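Side-chain contacts in BlEst2 (Bacillus licheniformis, PDB 6WPX), which probably hydrolyses ester bonds as an alpha/beta-hydrolase esterase or lipase, and is held here in a propeptide form whose C-terminal domain is autoinhibitory: residues V222-N225 with M226-E229; G250-D253 with H254-I258. One frame throughout, in Å; residues are numbered along the deposited sequence.

Contact 1: V222-N225 with M226-E229; sequences VYLN and MFGE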
loop_
_atom_site.group_PDB
_atom_site.type_symbol
_atom_site.label_atom_id
_atom_site.label_comp_id
_atom_site.label_asym_id
_atom_site.label_seq_id
_atom_site.Cartn_x
_atom_site.Cartn_y
_atom_site.Cartn_z
ATOM N N VAL A 222 4.503 9.580 -4.403
ATOM C CA VAL A 222 4.956 10.684 -3.542
ATOM C C VAL A 222 4.447 10.488 -2.113
ATOM O O VAL A 222 5.130 10.865 -1.186
ATOM C CB VAL A 222 4.676 12.107 -4.110
ATOM C CG1 VAL A 222 5.331 12.296 -5.488
ATOM C CG2 VAL A 222 3.195 12.393 -4.188
ATOM N N TYR A 223 3.281 9.855 -1.938
ATOM C CA TYR A 223 2.799 9.517 -0.597
ATOM C C TYR A 223 3.777 8.508 0.026
ATOM O O TYR A 223 4.276 8.709 1.126
ATOM C CB TYR A 223 1.381 8.928 -0.628
ATOM C CG TYR A 223 0.812 8.808 0.770
ATOM C CD1 TYR A 223 0.233 9.905 1.408
ATOM C CD2 TYR A 223 0.921 7.620 1.484
ATOM C CE1 TYR A 223 -0.221 9.817 2.721
ATOM C CE2 TYR A 223 0.426 7.508 2.780
ATOM C CZ TYR A 223 -0.117 8.612 3.402
ATOM O OH TYR A 223 -0.588 8.475 4.675
ATOM N N LEU A 224 4.063 7.425 -0.695
ATOM C CA LEU A 224 4.952 6.396 -0.171
ATOM C C LEU A 224 6.414 6.843 -0.090
ATOM O O LEU A 224 7.154 6.287 0.720
ATOM C CB LEU A 224 4.799 5.084 -0.946
ATOM C CG LEU A 224 3.449 4.402 -0.848
ATOM C CD1 LEU A 224 3.431 3.170 -1.703
ATOM C CD2 LEU A 224 3.080 4.029 0.607
ATOM N N ASN A 225 6.806 7.897 -0.841
ATOM C CA ASN A 225 8.151 8.500 -0.755
ATOM C C ASN A 225 8.419 9.015 0.660
ATOM O O ASN A 225 9.572 9.128 1.037
ATOM C CB ASN A 225 8.302 9.675 -1.733
ATOM C CG ASN A 225 8.758 9.251 -3.092
ATOM O OD1 ASN A 225 9.037 8.084 -3.332
ATOM N ND2 ASN A 225 8.782 10.173 -4.009
ATOM N N MET A 226 7.370 9.273 1.447
ATOM C CA MET A 226 7.552 9.712 2.838
ATOM C C MET A 226 8.137 8.579 3.675
ATOM O O MET A 226 8.704 8.844 4.723
ATOM C CB MET A 226 6.219 10.142 3.444
ATOM C CG MET A 226 5.630 11.401 2.788
ATOM S SD MET A 226 4.200 11.966 3.711
ATOM C CE MET A 226 3.092 10.475 3.602
ATOM N N PHE A 227 7.946 7.313 3.232
ATOM C CA PHE A 227 8.403 6.098 3.912
ATOM C C PHE A 227 9.697 5.554 3.303
ATOM O O PHE A 227 10.542 5.083 4.050
ATOM C CB PHE A 227 7.298 5.026 3.910
ATOM C CG PHE A 227 5.998 5.484 4.531
ATOM C CD1 PHE A 227 5.786 5.373 5.903
ATOM C CD2 PHE A 227 4.984 6.020 3.745
ATOM C CE1 PHE A 227 4.581 5.799 6.479
ATOM C CE2 PHE A 227 3.782 6.448 4.321
ATOM C CZ PHE A 227 3.584 6.328 5.679
ATOM N N GLY A 228 9.837 5.624 1.973
ATOM C CA GLY A 228 11.050 5.175 1.291
ATOM C C GLY A 228 10.798 4.817 -0.159
ATOM O O GLY A 228 9.712 5.088 -0.686
ATOM N N GLU A 229 11.790 4.173 -0.803
ATOM C CA GLU A 229 11.705 3.706 -2.192
ATOM C C GLU A 229 10.459 2.843 -2.375
ATOM O O GLU A 229 10.118 2.047 -1.502
ATOM C CB GLU A 229 12.977 2.906 -2.584
ATOM C CG GLU A 229 14.262 3.726 -2.604
ATOM C CD GLU A 229 14.274 5.072 -3.310
ATOM O OE1 GLU A 229 14.230 6.092 -2.585
ATOM O OE2 GLU A 229 14.342 5.121 -4.562
#
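The backbone turns at Leu224, whose carbonyl O accepts both Phe227 N at 2.8 Å and Gly228 N at 3.0 Å, the first from above the carbonyl plane and the second within it. A third bond, Met226 N to Tyr223 O at 3.2 Å, also comes from above its carbonyl plane. Gly228 has local backbone angles (phi 157°) that glycine tolerates, since any CB there would collide with the carbonyl O of Phe227. Among the side chains, Met226 makes a Met-aromatic contact with Tyr223. Its chain bends at the last torsion (chi3 -59°) and brings the CE methyl over one face of the Tyr223 ring, 3.6 Å from the centroid and 15° off the normal, a CH-pi geometry. Met226 SD stands above the same ring at a longer 5.3 Å. Phe227 meets the tyrosine differently: Tyr223 CE2 and Phe227 CE2 are 3.8 Å apart, and that tyrosine atom lies near the plane of the Phe227 ring, at its rim, so the rings are not stacked. Leu224 CD2 reaches Phe227 CD2 at 4.2 Å. Beyond the turn, Tyr223 rests on Leu153 and Leu156 of helix 152-157 and on Ile292 of strand 290-297, while Met226 touches Pro290 of that strand. The chemistry thus divides: three main-chain bonds serve the polar atoms of the turn, while its side chains meet through apolar CH-pi and van der Waals contacts.

Contact 2: G250-D253 with H254-I258; sequences GKWD and HFSII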
loop_
_atom_site.group_PDB
_atom_site.type_symbol
_atom_site.label_atom_id
_atom_site.label_comp_id
_atom_site.label_asym_id
_atom_site.label_seq_id
_atom_site.Cartn_x
_atom_site.Cartn_y
_atom_site.Cartn_z
ATOM N N GLY A 250 14.144 -3.313 -8.945
ATOM C CA GLY A 250 14.231 -3.038 -10.375
ATOM C C GLY A 250 13.515 -1.747 -10.696
ATOM O O GLY A 250 12.707 -1.273 -9.894
ATOM N N LYS A 251 13.716 -1.226 -11.905
ATOM C CA LYS A 251 13.101 0.050 -12.302
ATOM C C LYS A 251 11.709 -0.187 -12.873
ATOM O O LYS A 251 11.450 0.004 -14.061
ATOM C CB LYS A 251 14.028 0.841 -13.227
ATOM C CG LYS A 251 15.391 1.107 -12.593
ATOM C CD LYS A 251 16.241 1.970 -13.486
ATOM C CE LYS A 251 17.630 2.181 -12.929
ATOM N NZ LYS A 251 17.615 3.068 -11.738
ATOM N N TRP A 252 10.829 -0.692 -12.002
ATOM C CA TRP A 252 9.447 -0.973 -12.335
ATOM C C TRP A 252 8.545 -0.213 -11.400
ATOM O O TRP A 252 8.907 0.047 -10.260
ATOM C CB TRP A 252 9.136 -2.490 -12.207
ATOM C CG TRP A 252 10.186 -3.383 -12.806
ATOM C CD1 TRP A 252 10.605 -3.403 -14.104
ATOM C CD2 TRP A 252 11.002 -4.331 -12.103
ATOM N NE1 TRP A 252 11.638 -4.312 -14.259
ATOM C CE2 TRP A 252 11.907 -4.886 -13.042
ATOM C CE3 TRP A 252 11.058 -4.771 -10.766
ATOM C CZ2 TRP A 252 12.843 -5.867 -12.683
ATOM C CZ3 TRP A 252 11.966 -5.757 -10.423
ATOM C CH2 TRP A 252 12.863 -6.272 -11.364
ATOM N N ASP A 253 7.359 0.135 -11.892
ATOM C CA ASP A 253 6.350 0.717 -11.046
ATOM C C ASP A 253 5.387 -0.435 -10.804
ATOM O O ASP A 253 5.574 -1.529 -11.373
ATOM C CB ASP A 253 5.690 1.978 -11.658
ATOM C CG ASP A 253 4.996 1.796 -12.998
ATOM O OD1 ASP A 253 4.232 0.841 -13.141
ATOM O OD2 ASP A 253 5.145 2.674 -13.860
ATOM N N HIS A 254 4.361 -0.211 -9.983
ATOM C CA HIS A 254 3.414 -1.276 -9.655
ATOM C C HIS A 254 2.681 -1.860 -10.865
ATOM O O HIS A 254 2.295 -3.009 -10.799
ATOM C CB HIS A 254 2.415 -0.808 -8.590
ATOM C CG HIS A 254 1.872 -1.936 -7.785
ATOM N ND1 HIS A 254 2.712 -2.748 -6.997
ATOM C CD2 HIS A 254 0.601 -2.354 -7.647
ATOM C CE1 HIS A 254 1.910 -3.626 -6.432
ATOM N NE2 HIS A 254 0.639 -3.444 -6.816
ATOM N N PHE A 255 2.501 -1.091 -11.949
ATOM C CA PHE A 255 1.839 -1.628 -13.143
ATOM C C PHE A 255 2.832 -2.332 -14.063
ATOM O O PHE A 255 2.524 -3.390 -14.575
ATOM C CB PHE A 255 1.084 -0.532 -13.931
ATOM C CG PHE A 255 0.025 0.227 -13.163
ATOM C CD1 PHE A 255 -0.721 -0.397 -12.170
ATOM C CD2 PHE A 255 -0.272 1.541 -13.479
ATOM C CE1 PHE A 255 -1.709 0.300 -11.471
ATOM C CE2 PHE A 255 -1.279 2.230 -12.795
ATOM C CZ PHE A 255 -1.981 1.606 -11.792
ATOM N N SER A 256 4.015 -1.750 -14.274
ATOM C CA SER A 256 4.986 -2.323 -15.198
ATOM C C SER A 256 5.652 -3.646 -14.712
ATOM O O SER A 256 6.174 -4.406 -15.531
ATOM C CB SER A 256 6.040 -1.287 -15.578
ATOM O OG SER A 256 6.982 -1.124 -14.535
ATOM N N ILE A 257 5.659 -3.888 -13.399
ATOM C CA ILE A 257 6.304 -5.064 -12.792
ATOM C C ILE A 257 5.671 -6.403 -13.248
ATOM O O ILE A 257 6.301 -7.446 -13.113
ATOM C CB ILE A 257 6.375 -4.940 -11.243
ATOM C CG1 ILE A 257 7.510 -5.831 -10.662
ATOM C CG2 ILE A 257 4.998 -5.216 -10.575
ATOM C CD1 ILE A 257 7.762 -5.631 -9.142
ATOM N N ILE A 258 4.461 -6.370 -13.792
ATOM C CA ILE A 258 3.816 -7.600 -14.282
ATOM C C ILE A 258 3.862 -7.733 -15.782
ATOM O O ILE A 258 3.333 -8.716 -16.309
ATOM C CB ILE A 258 2.380 -7.827 -13.755
ATOM C CG1 ILE A 258 1.428 -6.673 -14.135
ATOM C CG2 ILE A 258 2.449 -8.097 -12.270
ATOM C CD1 ILE A 258 -0.080 -7.083 -14.108
HETATM O O HOH W 1 9.219 -0.125 -15.667
#
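Asp253 OD1 receives two backbone amides, Ser256 N at 2.8 Å and Phe255 N at 2.9 Å. Together with Ile257 N bound to Asp253 O at 3.1 Å, this defines an Asx motif just ahead of the 3-10 segment 256-258. The two donors approach OD1 differently: Phe255 N comes on the anti side, 15° out of the carboxylate plane, whereas Ser256 N sits above that plane. The Asp253 torsion (chi1 59°) sets CG between the backbone N and the carbonyl carbon, which brings OD1 back to the two following amides. Ser256 returns the bond, its OG accepting Asp253 N at 3.0 Å, the reciprocal exchange seen in a capping box. An alanine at Asp253 would remove this acceptor and would probably leave the Phe255 and Ser256 amides without their mate and the turn less firmly held. Next along the chain, and directly adjoining Asp253, His254 bonds through ND1 to Asp231, stacks on Tyr118 and touches Ser119, an arrangement consistent with the Ser-His-Asp triad of alpha/beta-hydrolases. On the apolar side, Ile257 crosses Trp252 at about a right angle, with CG1 3.7 Å from Trp252 CE3. A water bridges Lys251 and Ser256: its O lies 2.8 Å from Lys251 O, to which it donates, and 2.7 Å from Ser256 OG.

How the contacts relate
Both contacts are local turns in the chain of the alpha/beta-hydrolase region. Contact 1 is the more buried, with four of its seven touching residues buried against two of six in contact 2, and its centre lies nearer that of the chain, about 11 against 14 Å. The two centres are 16 Å apart and the nearest atoms about 8 Å, so they do not touch; contact 1 closes before contact 2 opens, with strand 245-246 between. Contact 1, bonded through main-chain atoms alone, lies between helix 152-157 and strands 290-297 and 313-320 of one C-terminal antiparallel sheet. Contact 2 uses side-chain oxygens as well, and precedes helix 260-267 next to the likely catalytic site.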